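PDB 1PMH: beta-1,4-mannanase from Caldicellulosiruptor saccharolyticus, which probably hydrolyses beta-1,4-mannan, the part described being its family 27 carbohydrate-binding module, which holds mannohexaose and a calcium ion. Local coordinates for residues N44-V52 against Y169-N177; G102-W113 against K154-Q165. One frame throughout, in Å; residues are numbered along the deposited sequence.

Contact 1 (N44-V52 against Y169-N177). With CA (calcium ion), chain C.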
loop_
_atom_site.group_PDB
_atom_site.type_symbol
_atom_site.label_atom_id
_atom_site.label_comp_id
_atom_site.label_asym_id
_atom_site.label_seq_id
_atom_site.Cartn_x
_atom_site.Cartn_y
_atom_site.Cartn_z
ATOM N N ASN A 44 -2.019 18.022 2.267
ATOM C CA ASN A 44 -2.084 16.661 1.751
ATOM C C ASN A 44 -3.341 16.517 0.911
ATOM O O ASN A 44 -4.415 16.198 1.391
ATOM C CB ASN A 44 -2.104 15.669 2.882
ATOM C CG ASN A 44 -1.978 14.248 2.357
ATOM O OD1 ASN A 44 -2.056 14.021 1.143
ATOM N ND2 ASN A 44 -1.866 13.286 3.244
ATOM N N LYS A 45 -3.179 16.833 -0.368
ATOM C CA LYS A 45 -4.316 16.949 -1.280
ATOM C C LYS A 45 -4.751 15.637 -1.951
ATOM O O LYS A 45 -5.946 15.439 -2.212
ATOM C CB LYS A 45 -4.005 17.937 -2.395
ATOM C CG LYS A 45 -5.132 18.249 -3.359
ATOM C CD LYS A 45 -4.713 19.485 -4.122
ATOM C CE LYS A 45 -5.714 19.977 -5.103
ATOM N NZ LYS A 45 -5.353 21.398 -5.483
ATOM N N TYR A 46 -3.788 14.743 -2.182
ATOM C CA TYR A 46 -4.030 13.559 -2.989
ATOM C C TYR A 46 -3.638 12.272 -2.290
ATOM O O TYR A 46 -2.677 12.231 -1.535
ATOM C CB TYR A 46 -3.232 13.616 -4.305
ATOM C CG TYR A 46 -3.545 14.792 -5.228
ATOM C CD1 TYR A 46 -4.657 14.780 -6.062
ATOM C CD2 TYR A 46 -2.714 15.901 -5.260
ATOM C CE1 TYR A 46 -4.941 15.871 -6.916
ATOM C CE2 TYR A 46 -2.963 16.978 -6.117
ATOM C CZ TYR A 46 -4.068 16.942 -6.924
ATOM O OH TYR A 46 -4.335 17.985 -7.777
ATOM N N ALA A 47 -4.309 11.180 -2.637
ATOM C CA ALA A 47 -3.990 9.840 -2.179
ATOM C C ALA A 47 -4.279 8.871 -3.298
ATOM O O ALA A 47 -5.021 9.177 -4.221
ATOM C CB ALA A 47 -4.776 9.499 -0.934
ATOM N N LEU A 48 -3.704 7.681 -3.188
ATOM C CA LEU A 48 -3.949 6.608 -4.119
ATOM C C LEU A 48 -5.175 5.859 -3.697
ATOM O O LEU A 48 -5.200 5.265 -2.632
ATOM C CB LEU A 48 -2.727 5.717 -4.241
ATOM C CG LEU A 48 -2.735 4.718 -5.407
ATOM C CD1 LEU A 48 -2.514 5.445 -6.716
ATOM C CD2 LEU A 48 -1.710 3.643 -5.177
ATOM N N ARG A 49 -6.183 5.806 -4.567
ATOM C CA ARG A 49 -7.412 5.082 -4.313
ATOM C C ARG A 49 -7.407 3.744 -5.047
ATOM O O ARG A 49 -7.270 3.714 -6.292
ATOM C CB ARG A 49 -8.621 5.933 -4.754
ATOM C CG ARG A 49 -9.956 5.232 -4.542
ATOM C CD ARG A 49 -11.126 6.131 -4.868
ATOM N NE ARG A 49 -12.366 5.359 -4.897
ATOM C CZ ARG A 49 -13.542 5.757 -4.496
ATOM N NH1 ARG A 49 -13.763 6.988 -4.067
ATOM N NH2 ARG A 49 -14.531 4.894 -4.618
ATOM N N LEU A 50 -7.626 2.667 -4.314
ATOM C CA LEU A 50 -7.740 1.311 -4.843
ATOM C C LEU A 50 -9.179 0.886 -4.629
ATOM O O LEU A 50 -9.628 0.732 -3.507
ATOM C CB LEU A 50 -6.807 0.381 -4.075
ATOM C CG LEU A 50 -5.350 0.813 -3.929
ATOM C CD1 LEU A 50 -4.582 -0.164 -3.034
ATOM C CD2 LEU A 50 -4.713 1.000 -5.275
ATOM N N ASP A 51 -9.928 0.746 -5.703
ATOM C CA ASP A 51 -11.298 0.193 -5.583
ATOM C C ASP A 51 -11.202 -1.295 -5.600
ATOM O O ASP A 51 -10.714 -1.850 -6.581
ATOM C CB ASP A 51 -12.158 0.728 -6.726
ATOM C CG ASP A 51 -12.357 2.213 -6.604
ATOM O OD1 ASP A 51 -12.926 2.614 -5.558
ATOM O OD2 ASP A 51 -11.968 2.997 -7.478
ATOM N N VAL A 52 -11.535 -1.953 -4.483
ATOM C CA VAL A 52 -11.382 -3.395 -4.321
ATOM C C VAL A 52 -12.762 -4.043 -4.191
ATOM O O VAL A 52 -13.750 -3.431 -3.764
ATOM C CB VAL A 52 -10.457 -3.785 -3.148
ATOM C CG1 VAL A 52 -9.196 -3.028 -3.191
ATOM C CG2 VAL A 52 -11.124 -3.615 -1.805
ATOM N N TYR A 169 -16.001 -7.128 1.613
ATOM C CA TYR A 169 -15.835 -5.687 1.411
ATOM C C TYR A 169 -15.717 -5.337 -0.067
ATOM O O TYR A 169 -14.934 -5.943 -0.773
ATOM C CB TYR A 169 -14.584 -5.223 2.202
ATOM C CG TYR A 169 -14.332 -3.731 2.113
ATOM C CD1 TYR A 169 -15.151 -2.813 2.757
ATOM C CD2 TYR A 169 -13.357 -3.222 1.280
ATOM C CE1 TYR A 169 -14.944 -1.472 2.640
ATOM C CE2 TYR A 169 -13.120 -1.856 1.187
ATOM C CZ TYR A 169 -13.943 -0.984 1.837
ATOM O OH TYR A 169 -13.806 0.369 1.728
ATOM N N LYS A 170 -16.472 -4.328 -0.488
ATOM C CA LYS A 170 -16.417 -3.759 -1.827
ATOM C C LYS A 170 -16.391 -2.274 -1.616
ATOM O O LYS A 170 -17.370 -1.664 -1.247
ATOM C CB LYS A 170 -17.621 -4.183 -2.638
ATOM C CG LYS A 170 -17.677 -5.688 -2.824
ATOM C CD LYS A 170 -18.724 -6.056 -3.847
ATOM C CE LYS A 170 -18.987 -7.540 -3.981
ATOM N NZ LYS A 170 -19.365 -7.940 -5.386
ATOM N N GLY A 171 -15.280 -1.639 -1.861
ATOM C CA GLY A 171 -15.101 -0.222 -1.583
ATOM C C GLY A 171 -13.640 0.141 -1.747
ATOM O O GLY A 171 -12.800 -0.684 -2.145
ATOM N N PRO A 172 -13.332 1.399 -1.464
ATOM C CA PRO A 172 -11.950 1.848 -1.591
ATOM C C PRO A 172 -11.056 1.460 -0.427
ATOM O O PRO A 172 -11.503 1.347 0.720
ATOM C CB PRO A 172 -12.106 3.352 -1.688
ATOM C CG PRO A 172 -13.322 3.668 -0.895
ATOM C CD PRO A 172 -14.258 2.512 -1.157
ATOM N N ILE A 173 -9.774 1.308 -0.748
ATOM C CA ILE A 173 -8.682 1.314 0.211
ATOM C C ILE A 173 -7.726 2.366 -0.340
ATOM O O ILE A 173 -7.431 2.365 -1.536
ATOM C CB ILE A 173 -7.986 -0.038 0.307
ATOM C CG1 ILE A 173 -8.924 -1.113 0.847
ATOM C CG2 ILE A 173 -6.717 0.068 1.192
ATOM C CD1 ILE A 173 -8.374 -2.523 0.932
ATOM N N TYR A 174 -7.252 3.267 0.513
ATOM C CA TYR A 174 -6.344 4.310 0.062
ATOM C C TYR A 174 -4.956 4.055 0.617
ATOM O O TYR A 174 -4.781 3.604 1.747
ATOM C CB TYR A 174 -6.800 5.706 0.479
ATOM C CG TYR A 174 -8.199 6.086 0.088
ATOM C CD1 TYR A 174 -9.298 5.648 0.813
ATOM C CD2 TYR A 174 -8.443 6.942 -1.000
ATOM C CE1 TYR A 174 -10.605 6.029 0.464
ATOM C CE2 TYR A 174 -9.750 7.285 -1.353
ATOM C CZ TYR A 174 -10.821 6.839 -0.636
ATOM O OH TYR A 174 -12.115 7.186 -0.931
ATOM N N LEU A 175 -3.966 4.397 -0.172
ATOM C CA LEU A 175 -2.582 4.449 0.253
ATOM C C LEU A 175 -2.081 5.871 0.131
ATOM O O LEU A 175 -2.420 6.604 -0.801
ATOM C CB LEU A 175 -1.678 3.564 -0.572
ATOM C CG LEU A 175 -1.820 2.097 -0.400
ATOM C CD1 LEU A 175 -0.914 1.382 -1.404
ATOM C CD2 LEU A 175 -1.448 1.658 1.011
ATOM N N ASP A 176 -1.230 6.270 1.062
ATOM C CA ASP A 176 -0.569 7.578 0.952
ATOM C C ASP A 176 0.767 7.490 1.675
ATOM O O ASP A 176 1.021 6.606 2.497
ATOM C CB ASP A 176 -1.439 8.699 1.532
ATOM C CG ASP A 176 -1.182 10.082 0.958
ATOM O OD1 ASP A 176 -0.271 10.246 0.130
ATOM O OD2 ASP A 176 -1.880 11.024 1.337
ATOM N N ASN A 177 1.597 8.491 1.381
ATOM C CA ASN A 177 2.855 8.665 2.115
ATOM C C ASN A 177 3.657 7.375 2.184
ATOM O O ASN A 177 4.145 6.963 3.248
ATOM C CB ASN A 177 2.580 9.258 3.482
ATOM C CG ASN A 177 2.017 10.658 3.372
ATOM O OD1 ASN A 177 2.327 11.390 2.431
ATOM N ND2 ASN A 177 1.196 11.050 4.310
HETATM CA CA CA C . -0.794 12.640 -0.311
HETATM O O HOH W 1 0.866 13.267 1.187
#
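With CG anti to the backbone N in both Asn-44 (chi1 -172°) and Asp-176 (chi1 -154°), an amide and a carboxylate converge on a calcium ion from the two segments. Asn-44 OD1 binds the metal at 2.4 Å, Tyr-46 O at 2.3 Å, and Asp-176 takes it with both OD1 and OD2. Asn-44 ND2 meanwhile donates to Asp-176 OD2 (3.0 Å), reaching it from above the carboxylate plane. Asp-10, Glu-12 and a water complete the shell; the water also donates to Asn-177 OD1. Beyond the site, strands 47-52 and 172-177 pair antiparallel in the jelly-roll sandwich. Leu-48, Leu-50, Ile-173 and Leu-175 lie on its core face, where Phe-162 of the other sheet meets Leu-50 and Ile-173, and Phe-160 meets Leu-175. On the opposite face Arg-49 runs alongside Tyr-174, its CG 3.8 Å from Tyr-174 CE2, with Pro-172 CB over one guanidinium face. Arg-49 NE and NH2 both grip Asp-51 OD1 side-on, while Asp-38 forms a salt bridge with Arg-49 NH1 and a hydrogen bond with Tyr-174 OH. Asn-44 OD1 and Asp-176 OD2 lie 3.0 Å apart, probably held that close by the shared cation, consistent with a structural calcium fastening loop 44-46 to strand 172-177.

Contact 2 (G102-W113 against K154-Q165). Unlike the reference sequence in segment 102-113: Ala-104 (reference Pro). With BMA (beta-D-mannopyranose), chain B; BMA (beta-D-mannopyranose), chain D; BMA (beta-D-mannopyranose), chain E; BMA (beta-D-mannopyranose), chain F.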
loop_
_atom_site.group_PDB
_atom_site.type_symbol
_atom_site.label_atom_id
_atom_site.label_comp_id
_atom_site.label_asym_id
_atom_site.label_seq_id
_atom_site.Cartn_x
_atom_site.Cartn_y
_atom_site.Cartn_z
ATOM N N GLY A 102 -11.990 -10.193 6.926
ATOM C CA GLY A 102 -10.953 -9.185 7.031
ATOM C C GLY A 102 -10.018 -9.349 5.865
ATOM O O GLY A 102 -10.352 -10.027 4.914
ATOM N N PHE A 103 -8.907 -8.658 5.890
ATOM C CA PHE A 103 -7.952 -8.790 4.814
ATOM C C PHE A 103 -6.537 -8.808 5.355
ATOM O O PHE A 103 -6.260 -8.396 6.467
ATOM C CB PHE A 103 -8.163 -7.727 3.715
ATOM C CG PHE A 103 -7.726 -6.326 4.056
ATOM C CD1 PHE A 103 -6.461 -5.900 3.764
ATOM C CD2 PHE A 103 -8.609 -5.412 4.616
ATOM C CE1 PHE A 103 -6.030 -4.635 4.044
ATOM C CE2 PHE A 103 -8.189 -4.131 4.886
ATOM C CZ PHE A 103 -6.888 -3.762 4.610
ATOM N N ALA A 104 -5.650 -9.306 4.508
ATOM C CA ALA A 104 -4.217 -9.326 4.756
ATOM C C ALA A 104 -3.536 -8.397 3.766
ATOM O O ALA A 104 -4.041 -8.146 2.673
ATOM C CB ALA A 104 -3.700 -10.749 4.591
ATOM N N TYR A 105 -2.370 -7.915 4.120
ATOM C CA TYR A 105 -1.528 -7.198 3.198
ATOM C C TYR A 105 -0.079 -7.571 3.430
ATOM O O TYR A 105 0.336 -8.017 4.510
ATOM C CB TYR A 105 -1.750 -5.681 3.210
ATOM C CG TYR A 105 -1.206 -5.045 4.456
ATOM C CD1 TYR A 105 0.095 -4.621 4.503
ATOM C CD2 TYR A 105 -1.964 -4.891 5.602
ATOM C CE1 TYR A 105 0.648 -4.073 5.662
ATOM C CE2 TYR A 105 -1.454 -4.336 6.755
ATOM C CZ TYR A 105 -0.121 -3.984 6.805
ATOM O OH TYR A 105 0.454 -3.433 7.921
ATOM N N LYS A 106 0.706 -7.384 2.378
ATOM C CA LYS A 106 2.156 -7.554 2.405
ATOM C C LYS A 106 2.800 -6.384 1.681
ATOM O O LYS A 106 2.250 -5.875 0.722
ATOM C CB LYS A 106 2.601 -8.856 1.765
ATOM C CG LYS A 106 1.929 -10.103 2.279
ATOM C CD LYS A 106 2.572 -11.381 1.782
ATOM C CE LYS A 106 2.023 -12.629 2.472
ATOM N NZ LYS A 106 2.735 -13.849 1.964
ATOM N N VAL A 107 3.998 -6.036 2.149
ATOM C CA VAL A 107 4.840 -5.043 1.512
ATOM C C VAL A 107 6.123 -5.760 1.099
ATOM O O VAL A 107 6.756 -6.411 1.948
ATOM C CB VAL A 107 5.128 -3.878 2.456
ATOM C CG1 VAL A 107 6.049 -2.876 1.795
ATOM C CG2 VAL A 107 3.833 -3.196 2.880
ATOM N N VAL A 108 6.462 -5.654 -0.176
ATOM C CA VAL A 108 7.462 -6.491 -0.813
ATOM C C VAL A 108 8.367 -5.642 -1.686
ATOM O O VAL A 108 7.907 -4.755 -2.399
ATOM C CB VAL A 108 6.743 -7.525 -1.692
ATOM C CG1 VAL A 108 7.638 -8.341 -2.565
ATOM C CG2 VAL A 108 5.883 -8.444 -0.831
ATOM N N ILE A 109 9.664 -5.972 -1.668
ATOM C CA ILE A 109 10.566 -5.577 -2.749
ATOM C C ILE A 109 10.680 -6.744 -3.688
ATOM O O ILE A 109 11.144 -7.821 -3.291
ATOM C CB ILE A 109 11.947 -5.102 -2.252
ATOM C CG1 ILE A 109 11.812 -3.881 -1.332
ATOM C CG2 ILE A 109 12.853 -4.814 -3.444
ATOM C CD1 ILE A 109 13.141 -3.488 -0.649
ATOM N N ASN A 110 10.202 -6.573 -4.914
ATOM C CA ASN A 110 10.146 -7.680 -5.860
ATOM C C ASN A 110 11.450 -7.932 -6.584
ATOM O O ASN A 110 11.545 -7.820 -7.782
ATOM C CB ASN A 110 8.945 -7.501 -6.791
ATOM C CG ASN A 110 8.619 -8.747 -7.581
ATOM O OD1 ASN A 110 9.037 -9.858 -7.198
ATOM N ND2 ASN A 110 7.850 -8.568 -8.670
ATOM N N ASP A 111 12.458 -8.311 -5.782
ATOM C CA ASP A 111 13.744 -8.820 -6.225
ATOM C C ASP A 111 13.842 -10.205 -5.587
ATOM O O ASP A 111 13.997 -10.340 -4.364
ATOM C CB ASP A 111 14.890 -7.952 -5.768
ATOM C CG ASP A 111 16.208 -8.405 -6.380
ATOM O OD1 ASP A 111 16.524 -9.604 -6.199
ATOM O OD2 ASP A 111 16.907 -7.567 -6.967
ATOM N N GLY A 112 13.485 -11.225 -6.357
ATOM C CA GLY A 112 13.238 -12.552 -5.835
ATOM C C GLY A 112 12.067 -12.630 -4.878
ATOM O O GLY A 112 11.950 -13.641 -4.172
ATOM N N TRP A 113 11.193 -11.621 -4.864
ATOM C CA TRP A 113 10.029 -11.523 -3.971
ATOM C C TRP A 113 10.467 -11.570 -2.505
ATOM O O TRP A 113 10.444 -12.595 -1.840
ATOM C CB TRP A 113 8.976 -12.585 -4.266
ATOM C CG TRP A 113 7.701 -12.390 -3.481
ATOM C CD1 TRP A 113 7.359 -12.994 -2.285
ATOM C CD2 TRP A 113 6.609 -11.588 -3.843
ATOM N NE1 TRP A 113 6.117 -12.582 -1.860
ATOM C CE2 TRP A 113 5.624 -11.751 -2.826
ATOM C CE3 TRP A 113 6.342 -10.784 -4.956
ATOM C CZ2 TRP A 113 4.386 -11.097 -2.896
ATOM C CZ3 TRP A 113 5.109 -10.130 -4.994
ATOM C CH2 TRP A 113 4.188 -10.311 -3.972
ATOM N N LYS A 154 19.067 -3.435 -5.981
ATOM C CA LYS A 154 18.043 -4.455 -6.155
ATOM C C LYS A 154 17.061 -3.980 -7.195
ATOM O O LYS A 154 16.917 -2.801 -7.473
ATOM C CB LYS A 154 17.321 -4.700 -4.816
ATOM C CG LYS A 154 18.178 -5.367 -3.711
ATOM C CD LYS A 154 18.527 -6.789 -4.015
ATOM C CE LYS A 154 19.162 -7.426 -2.808
ATOM N NZ LYS A 154 19.534 -8.827 -3.072
ATOM N N ARG A 155 16.317 -4.941 -7.739
ATOM C CA ARG A 155 15.244 -4.670 -8.669
ATOM C C ARG A 155 14.217 -3.753 -8.006
ATOM O O ARG A 155 13.716 -4.057 -6.935
ATOM C CB ARG A 155 14.605 -5.989 -9.078
ATOM C CG ARG A 155 13.628 -5.935 -10.194
ATOM C CD ARG A 155 13.302 -7.350 -10.665
ATOM N NE ARG A 155 12.347 -7.390 -11.765
ATOM C CZ ARG A 155 11.042 -7.403 -11.606
ATOM N NH1 ARG A 155 10.482 -7.355 -10.408
ATOM N NH2 ARG A 155 10.276 -7.433 -12.689
ATOM N N ALA A 156 13.911 -2.641 -8.667
ATOM C CA ALA A 156 13.304 -1.485 -8.029
ATOM C C ALA A 156 11.781 -1.461 -8.064
ATOM O O ALA A 156 11.189 -0.405 -8.303
ATOM C CB ALA A 156 13.834 -0.228 -8.610
ATOM N N GLN A 157 11.160 -2.627 -7.867
ATOM C CA GLN A 157 9.698 -2.693 -7.873
ATOM C C GLN A 157 9.222 -2.933 -6.442
ATOM O O GLN A 157 9.520 -3.959 -5.836
ATOM C CB GLN A 157 9.222 -3.770 -8.840
ATOM C CG GLN A 157 7.722 -3.670 -9.021
ATOM C CD GLN A 157 7.151 -4.774 -9.870
ATOM O OE1 GLN A 157 7.519 -5.945 -9.727
ATOM N NE2 GLN A 157 6.248 -4.417 -10.785
ATOM N N LEU A 158 8.425 -1.992 -5.956
ATOM C CA LEU A 158 7.769 -2.123 -4.653
ATOM C C LEU A 158 6.373 -2.639 -4.943
ATOM O O LEU A 158 5.684 -2.094 -5.801
ATOM C CB LEU A 158 7.724 -0.760 -3.996
ATOM C CG LEU A 158 7.190 -0.622 -2.602
ATOM C CD1 LEU A 158 7.962 -1.392 -1.579
ATOM C CD2 LEU A 158 7.110 0.850 -2.239
ATOM N N VAL A 159 5.973 -3.659 -4.181
ATOM C CA VAL A 159 4.686 -4.290 -4.341
ATOM C C VAL A 159 3.930 -4.257 -3.026
ATOM O O VAL A 159 4.477 -4.601 -1.976
ATOM C CB VAL A 159 4.810 -5.712 -4.863
ATOM C CG1 VAL A 159 3.450 -6.409 -4.927
ATOM C CG2 VAL A 159 5.492 -5.731 -6.232
ATOM N N PHE A 160 2.666 -3.854 -3.131
ATOM C CA PHE A 160 1.696 -4.017 -2.069
ATOM C C PHE A 160 0.713 -5.103 -2.496
ATOM O O PHE A 160 0.081 -4.983 -3.531
ATOM C CB PHE A 160 0.910 -2.746 -1.792
ATOM C CG PHE A 160 1.712 -1.683 -1.113
ATOM C CD1 PHE A 160 2.608 -0.943 -1.813
ATOM C CD2 PHE A 160 1.539 -1.427 0.252
ATOM C CE1 PHE A 160 3.392 0.058 -1.203
ATOM C CE2 PHE A 160 2.275 -0.453 0.872
ATOM C CZ PHE A 160 3.186 0.264 0.111
ATOM N N GLN A 161 0.659 -6.184 -1.708
ATOM C CA GLN A 161 -0.279 -7.246 -1.917
ATOM C C GLN A 161 -1.437 -7.071 -0.946
ATOM O O GLN A 161 -1.217 -6.799 0.209
ATOM C CB GLN A 161 0.381 -8.597 -1.727
ATOM C CG GLN A 161 -0.572 -9.754 -1.979
ATOM C CD GLN A 161 0.167 -11.069 -1.865
ATOM O OE1 GLN A 161 0.054 -11.773 -0.844
ATOM N NE2 GLN A 161 0.927 -11.413 -2.872
ATOM N N PHE A 162 -2.664 -7.258 -1.442
ATOM C CA PHE A 162 -3.850 -7.268 -0.627
ATOM C C PHE A 162 -4.529 -8.592 -0.841
ATOM O O PHE A 162 -4.636 -9.051 -1.976
ATOM C CB PHE A 162 -4.789 -6.134 -1.039
ATOM C CG PHE A 162 -4.232 -4.787 -0.805
ATOM C CD1 PHE A 162 -3.426 -4.165 -1.742
ATOM C CD2 PHE A 162 -4.512 -4.106 0.385
ATOM C CE1 PHE A 162 -2.872 -2.920 -1.472
ATOM C CE2 PHE A 162 -3.921 -2.861 0.623
ATOM C CZ PHE A 162 -3.156 -2.290 -0.315
ATOM N N ALA A 163 -5.091 -9.180 0.206
ATOM C CA ALA A 163 -5.829 -10.433 0.028
ATOM C C ALA A 163 -7.008 -10.471 0.964
ATOM O O ALA A 163 -6.868 -10.445 2.181
ATOM C CB ALA A 163 -4.939 -11.670 0.265
ATOM N N GLY A 164 -8.196 -10.545 0.382
ATOM C CA GLY A 164 -9.386 -10.732 1.209
ATOM C C GLY A 164 -9.356 -12.101 1.892
ATOM O O GLY A 164 -9.070 -13.108 1.281
ATOM N N GLN A 165 -9.688 -12.116 3.162
ATOM C CA GLN A 165 -9.737 -13.363 3.948
ATOM C C GLN A 165 -11.178 -13.566 4.380
ATOM O O GLN A 165 -11.646 -13.101 5.402
ATOM C CB GLN A 165 -8.796 -13.304 5.144
ATOM C CG GLN A 165 -7.317 -13.226 4.788
ATOM C CD GLN A 165 -6.426 -13.190 5.979
ATOM O OE1 GLN A 165 -6.226 -12.094 6.529
ATOM N NE2 GLN A 165 -5.937 -14.303 6.412
HETATM C C1 BMA B . 1.255 -16.087 -0.260
HETATM C C2 BMA B . 1.160 -14.926 -1.202
HETATM C C3 BMA B . 1.985 -15.272 -2.438
HETATM C C4 BMA B . 3.406 -15.683 -2.015
HETATM C C5 BMA B . 3.380 -16.738 -0.929
HETATM C C6 BMA B . 4.792 -16.991 -0.431
HETATM O O2 BMA B . 1.684 -13.773 -0.585
HETATM O O3 BMA B . 1.932 -14.165 -3.347
HETATM O O4 BMA B . 4.032 -16.341 -3.082
HETATM O O5 BMA B . 2.596 -16.316 0.154
HETATM O O6 BMA B . 4.755 -18.096 0.402
HETATM C C1 BMA D . 4.855 -15.553 -3.875
HETATM C C2 BMA D . 5.804 -16.511 -4.590
HETATM C C3 BMA D . 6.638 -15.622 -5.474
HETATM C C4 BMA D . 5.782 -14.775 -6.393
HETATM C C5 BMA D . 4.717 -13.982 -5.628
HETATM C C6 BMA D . 3.742 -13.152 -6.454
HETATM O O2 BMA D . 5.098 -17.460 -5.344
HETATM O O3 BMA D . 7.544 -16.442 -6.190
HETATM O O4 BMA D . 6.612 -13.823 -6.990
HETATM O O5 BMA D . 4.020 -14.918 -4.820
HETATM O O6 BMA D . 3.075 -13.951 -7.392
HETATM C C1 BMA E . 6.285 -13.520 -8.358
HETATM C C2 BMA E . 6.892 -12.194 -8.767
HETATM C C3 BMA E . 6.554 -11.898 -10.236
HETATM C C4 BMA E . 7.107 -13.069 -11.068
HETATM C C5 BMA E . 6.590 -14.429 -10.594
HETATM C C6 BMA E . 7.147 -15.678 -11.277
HETATM O O2 BMA E . 8.262 -12.176 -8.431
HETATM O O3 BMA E . 7.271 -10.736 -10.615
HETATM O O4 BMA E . 6.701 -12.996 -12.408
HETATM O O5 BMA E . 6.858 -14.534 -9.224
HETATM O O6 BMA E . 6.365 -16.782 -10.863
HETATM C C1 BMA F . -1.541 -17.812 3.652
HETATM C C2 BMA F . -0.150 -17.441 4.108
HETATM C C3 BMA F . 0.422 -16.438 3.116
HETATM C C4 BMA F . 0.212 -16.896 1.705
HETATM C C5 BMA F . -1.244 -17.279 1.408
HETATM C C6 BMA F . -1.499 -17.816 0.023
HETATM O O2 BMA F . 0.665 -18.598 4.096
HETATM O O3 BMA F . 1.775 -16.109 3.412
HETATM O O4 BMA F . 0.555 -15.785 0.912
HETATM O O5 BMA F . -1.650 -18.270 2.340
HETATM O O6 BMA F . -0.645 -18.901 -0.264
HETATM O O HOH W 2 17.482 -10.891 -4.129
#
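The indole of Trp-113 is met obliquely from across the contact by Gln-161 NE2, 3.5 Å from Trp-113 CZ2, the amide and ring planes 29° apart. One indole face carries the mannose of chain D, with the sugar C5 over its centre, and the opposite face Val-108 CG1; Asn-110 OD1 lies in plane at its edge. The amides of Asn-110 and Gln-157 are nearly coplanar (9°), and a hydrogen bond from Asn-110 ND2 to Gln-157 OE1 (2.8 Å) probably fixes the rotation of the Asn-110 amide, which clasps the mannose of chain E, ND2 donating to its O3 and OD1 accepting from its O2 (2.7 Å). Arg-155 NH1 bonds Asn-110 O in the guanidinium plane, and Glu-74 pairs with Arg-155 NE. Asn-110 and Trp-113 sit in the loop that follows strand 102-109, which pairs antiparallel with strand 157-165 in one sheet of the jelly-roll beta-sandwich, whose outer face is the glycan platform. There the extended chains of Lys-106 and Gln-161 lie side by side: Gln-161 OE1 accepts from O2 of the chain B mannose (2.6 Å) and Gln-161 NE2 donates to its O3, while Lys-106 NZ donates to O2 of that sugar (2.8 Å) and to O3 and O4 of the chain F mannose. Glu-115 forms a salt bridge with Lys-106 NZ and bonds Trp-113 NE1. The other face is largely apolar: Phe-103 CE1 meets the edge of the Phe-162 ring at CD2 (4.0 Å), and Val-107 CG2 lies 3.7 Å from Phe-160 CE2. At the turn, Asp-111 OD2 receives the backbone N-H of Arg-155 through its anti lone pair (2.8 Å).

From the N terminus, the chain first passes Asp-10 and Glu-12, two of the calcium ligands, and, after strand 30-36, runs into strand 47-53 of one sheet. Further on, strand 102-109 lies in the other sheet, and strand 153-165 returns beside it, so contact 2 closes a loop with 40 residues between its segments. Strand 172-181 comes next and pairs with strand 47-53, closing contact 1 round the whole of that smaller loop: contact 2 is nested inside it. The two contacts lie on opposite sides of the chain's centre, yet their inner faces touch, Ile-173 CD1 packing on Phe-103 CZ at 4.2 Å. Together they join the calcium-bearing sheet to the glycan-binding sheet.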